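Local coordinates for SusD superfamily protein (Parabacteroides distasonis, PDB 3OTN) that is a putative outer-membrane protein of the SusD family, probably binding carbohydrate or another nutrient at the cell surface, at residues L169-S179 with R219-Y229. Residues are numbered along the deposited sequence; the frame is centred on the assembly and turned at random.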
loop_
_atom_site.group_PDB
_atom_site.type_symbol
_atom_site.label_atom_id
_atom_site.label_comp_id
_atom_site.label_asym_id
_atom_site.label_seq_id
_atom_site.Cartn_x
_atom_site.Cartn_y
_atom_site.Cartn_z
ATOM N N LEU A 169 14.897 13.438 -4.056
ATOM C CA LEU A 169 16.249 13.588 -4.605
ATOM C C LEU A 169 17.173 14.191 -3.550
ATOM O O LEU A 169 18.369 13.858 -3.489
ATOM C CB LEU A 169 16.255 14.438 -5.869
ATOM C CG LEU A 169 15.589 13.836 -7.119
ATOM C CD1 LEU A 169 15.565 14.921 -8.221
ATOM C CD2 LEU A 169 16.276 12.543 -7.604
ATOM N N GLU A 170 16.637 15.091 -2.729
ATOM C CA GLU A 170 17.435 15.642 -1.623
ATOM C C GLU A 170 17.651 14.557 -0.559
ATOM O O GLU A 170 18.789 14.369 -0.090
ATOM C CB GLU A 170 16.769 16.873 -1.040
ATOM C CG GLU A 170 16.711 18.051 -2.086
ATOM C CD GLU A 170 15.808 19.213 -1.672
ATOM O OE1 GLU A 170 15.262 19.218 -0.547
ATOM O OE2 GLU A 170 15.641 20.134 -2.494
ATOM N N ALA A 171 16.600 13.799 -0.219
ATOM C CA ALA A 171 16.755 12.728 0.795
ATOM C C ALA A 171 17.813 11.691 0.346
ATOM O O ALA A 171 18.630 11.193 1.135
ATOM C CB ALA A 171 15.384 12.058 1.103
ATOM N N GLU A 172 17.802 11.406 -0.950
ATOM C CA GLU A 172 18.774 10.527 -1.576
ATOM C C GLU A 172 20.253 10.998 -1.435
ATOM O O GLU A 172 21.190 10.187 -1.408
ATOM C CB GLU A 172 18.405 10.437 -3.058
ATOM C CG GLU A 172 18.894 9.283 -3.753
ATOM C CD GLU A 172 18.298 9.159 -5.139
ATOM O OE1 GLU A 172 18.252 10.175 -5.920
ATOM O OE2 GLU A 172 17.937 8.012 -5.455
ATOM N N GLN A 173 20.458 12.305 -1.347
ATOM C CA GLN A 173 21.805 12.878 -1.172
ATOM C C GLN A 173 22.145 13.161 0.288
ATOM O O GLN A 173 23.046 13.940 0.559
ATOM C CB GLN A 173 21.947 14.161 -2.020
ATOM C CG GLN A 173 21.850 13.901 -3.547
ATOM C CD GLN A 173 22.880 12.866 -4.050
ATOM O OE1 GLN A 173 24.023 12.806 -3.573
ATOM N NE2 GLN A 173 22.470 12.047 -5.011
ATOM N N SER A 174 21.482 12.490 1.227
ATOM C CA SER A 174 21.627 12.794 2.650
ATOM C C SER A 174 22.482 11.759 3.359
ATOM O O SER A 174 22.926 10.772 2.766
ATOM C CB SER A 174 20.238 12.822 3.286
ATOM O OG SER A 174 19.796 11.509 3.593
ATOM N N ASP A 175 22.659 11.969 4.654
ATOM C CA ASP A 175 23.353 11.030 5.536
ATOM C C ASP A 175 22.519 9.840 6.103
ATOM O O ASP A 175 22.996 9.157 7.004
ATOM C CB ASP A 175 23.997 11.847 6.675
ATOM C CG ASP A 175 25.123 12.764 6.171
ATOM O OD1 ASP A 175 25.662 12.500 5.059
ATOM O OD2 ASP A 175 25.468 13.734 6.888
ATOM N N LEU A 176 21.340 9.538 5.544
ATOM C CA LEU A 176 20.494 8.441 6.046
ATOM C C LEU A 176 21.117 7.069 5.931
ATOM O O LEU A 176 21.653 6.742 4.874
ATOM C CB LEU A 176 19.165 8.343 5.252
ATOM C CG LEU A 176 17.920 9.115 5.586
ATOM C CD1 LEU A 176 16.834 8.743 4.517
ATOM C CD2 LEU A 176 17.474 8.773 6.998
ATOM N N ALA A 177 20.954 6.232 6.967
ATOM C CA ALA A 177 21.417 4.842 6.921
ATOM C C ALA A 177 20.706 4.109 5.800
ATOM O O ALA A 177 19.545 4.433 5.523
ATOM C CB ALA A 177 21.116 4.134 8.259
ATOM N N PHE A 178 21.343 3.112 5.166
ATOM C CA PHE A 178 20.666 2.416 4.057
ATOM C C PHE A 178 19.488 1.561 4.500
ATOM O O PHE A 178 18.485 1.477 3.795
ATOM C CB PHE A 178 21.610 1.592 3.151
ATOM C CG PHE A 178 21.037 1.362 1.753
ATOM C CD1 PHE A 178 20.119 0.332 1.508
ATOM C CD2 PHE A 178 21.377 2.226 0.695
ATOM C CE1 PHE A 178 19.569 0.148 0.239
ATOM C CE2 PHE A 178 20.824 2.052 -0.574
ATOM C CZ PHE A 178 19.915 1.013 -0.794
ATOM N N SER A 179 19.612 0.903 5.654
ATOM C CA SER A 179 18.550 0.074 6.183
ATOM C C SER A 179 18.350 0.385 7.659
ATOM O O SER A 179 19.225 0.971 8.296
ATOM C CB SER A 179 18.866 -1.401 5.983
ATOM O OG SER A 179 20.026 -1.778 6.705
ATOM N N ARG A 219 17.018 3.191 -9.153
ATOM C CA ARG A 219 16.761 3.152 -7.717
ATOM C C ARG A 219 16.501 1.762 -7.181
ATOM O O ARG A 219 17.046 1.398 -6.160
ATOM C CB ARG A 219 15.624 4.084 -7.299
ATOM C CG ARG A 219 16.062 5.525 -7.058
ATOM C CD ARG A 219 16.699 6.139 -8.218
ATOM N NE ARG A 219 17.134 7.504 -7.998
ATOM C CZ ARG A 219 17.324 8.390 -8.975
ATOM N NH1 ARG A 219 17.118 8.066 -10.249
ATOM N NH2 ARG A 219 17.751 9.606 -8.677
ATOM N N SER A 220 15.637 1.013 -7.849
ATOM C CA SER A 220 15.357 -0.363 -7.429
ATOM C C SER A 220 16.613 -1.241 -7.525
ATOM O O SER A 220 16.827 -2.106 -6.652
ATOM C CB SER A 220 14.152 -0.936 -8.195
ATOM O OG SER A 220 14.300 -0.717 -9.582
ATOM N N LEU A 221 17.444 -1.016 -8.562
ATOM C CA LEU A 221 18.705 -1.746 -8.713
ATOM C C LEU A 221 19.653 -1.448 -7.553
ATOM O O LEU A 221 20.307 -2.368 -7.054
ATOM C CB LEU A 221 19.416 -1.426 -10.025
ATOM C CG LEU A 221 20.593 -2.337 -10.400
ATOM C CD1 LEU A 221 20.177 -3.782 -10.442
ATOM C CD2 LEU A 221 21.139 -1.921 -11.762
ATOM N N GLU A 222 19.696 -0.186 -7.106
ATOM C CA GLU A 222 20.504 0.188 -5.928
ATOM C C GLU A 222 20.081 -0.631 -4.707
ATOM O O GLU A 222 20.946 -1.130 -3.964
ATOM C CB GLU A 222 20.464 1.712 -5.652
ATOM C CG GLU A 222 21.360 2.538 -6.628
ATOM C CD GLU A 222 21.094 4.069 -6.653
ATOM O OE1 GLU A 222 20.248 4.576 -5.916
ATOM O OE2 GLU A 222 21.749 4.790 -7.441
ATOM N N VAL A 223 18.765 -0.797 -4.506
ATOM C CA VAL A 223 18.269 -1.592 -3.375
ATOM C C VAL A 223 18.728 -3.058 -3.483
ATOM O O VAL A 223 19.130 -3.657 -2.490
ATOM C CB VAL A 223 16.712 -1.515 -3.222
ATOM C CG1 VAL A 223 16.220 -2.407 -2.054
ATOM C CG2 VAL A 223 16.259 -0.065 -2.978
ATOM N N ILE A 224 18.635 -3.623 -4.678
ATOM C CA ILE A 224 19.115 -4.991 -4.947
ATOM C C ILE A 224 20.612 -5.110 -4.633
ATOM O O ILE A 224 21.026 -5.986 -3.878
ATOM C CB ILE A 224 18.842 -5.419 -6.416
ATOM C CG1 ILE A 224 17.340 -5.518 -6.672
ATOM C CG2 ILE A 224 19.517 -6.783 -6.757
ATOM C CD1 ILE A 224 16.964 -5.689 -8.180
ATOM N N LYS A 225 21.412 -4.213 -5.202
ATOM C CA LYS A 225 22.884 -4.253 -5.041
ATOM C C LYS A 225 23.356 -3.987 -3.618
ATOM O O LYS A 225 24.447 -4.386 -3.263
ATOM C CB LYS A 225 23.574 -3.246 -5.975
ATOM C CG LYS A 225 23.480 -3.568 -7.492
ATOM C CD LYS A 225 24.007 -4.938 -7.863
ATOM C CE LYS A 225 24.035 -5.111 -9.384
ATOM N NZ LYS A 225 24.239 -6.536 -9.748
ATOM N N SER A 226 22.536 -3.320 -2.816
ATOM C CA SER A 226 22.859 -3.076 -1.413
ATOM C C SER A 226 23.025 -4.338 -0.571
ATOM O O SER A 226 23.743 -4.293 0.409
ATOM C CB SER A 226 21.801 -2.186 -0.753
ATOM O OG SER A 226 20.632 -2.930 -0.412
ATOM N N ASN A 227 22.366 -5.449 -0.929
ATOM C CA ASN A 227 22.429 -6.694 -0.126
ATOM C C ASN A 227 21.907 -6.522 1.309
ATOM O O ASN A 227 22.213 -7.318 2.159
ATOM C CB ASN A 227 23.866 -7.286 -0.042
ATOM C CG ASN A 227 24.456 -7.618 -1.382
ATOM O OD1 ASN A 227 23.813 -8.238 -2.220
ATOM N ND2 ASN A 227 25.722 -7.249 -1.576
ATOM N N GLU A 228 21.101 -5.504 1.559
ATOM C CA GLU A 228 20.522 -5.250 2.869
ATOM C C GLU A 228 19.157 -5.903 3.046
ATOM O O GLU A 228 18.593 -5.797 4.124
ATOM C CB GLU A 228 20.291 -3.760 3.031
ATOM C CG GLU A 228 21.544 -2.935 2.845
ATOM C CD GLU A 228 22.249 -2.599 4.121
ATOM O OE1 GLU A 228 21.949 -3.210 5.161
ATOM O OE2 GLU A 228 23.116 -1.705 4.061
ATOM N N TYR A 229 18.591 -6.464 1.969
ATOM C CA TYR A 229 17.268 -7.111 2.003
ATOM C C TYR A 229 17.397 -8.457 1.289
ATOM O O TYR A 229 18.202 -8.609 0.359
ATOM C CB TYR A 229 16.185 -6.249 1.329
ATOM C CG TYR A 229 16.115 -4.839 1.898
ATOM C CD1 TYR A 229 15.489 -4.599 3.101
ATOM C CD2 TYR A 229 16.774 -3.774 1.277
ATOM C CE1 TYR A 229 15.466 -3.330 3.682
ATOM C CE2 TYR A 229 16.748 -2.487 1.829
ATOM C CZ TYR A 229 16.094 -2.273 3.031
ATOM O OH TYR A 229 16.031 -1.027 3.591
#
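L169 touches R219 across the contact, its CD2 lying 3.5 Å from R219 NH2. One turn on, E172 meets the same guanidinium in a two-bond, side-on salt bridge. R219 NH2 gives to E172 OE1 at 2.9 Å, and R219 NE gives to E172 OE2 at 2.7 Å. Both oxygens use their syn lone pairs, and the two flat groups lie 17° from coplanar. E172 OE2 is also near E222 OE1, but K191 bridges to both carboxylates and probably offsets their repulsion. In the loop beyond helix 156-172, F178 turns its ring toward the end of helix 210-225 and the turn after it. With CG anti to the backbone N (chi1 -157°), the ring swings toward 222-229. S226 CB lies over one face in a CH-pi contact, 3.8 Å from the F178 ring centroid. V223 CA and Y229 CE2 sit at the ring edge. S226 OG gives to V223 O and accepts from E228 N; the second bond makes an ST turn. S179 OG gives to E228 OE1 at 2.9 Å, from above the carboxylate plane. Helix 187-202 also packs on L169, E172, R219 and V223. The contact thus joins the C-terminal ends of helices 156-172 and 210-225 and their following loops, within the helical, TPR-like part characteristic of SusD-family proteins.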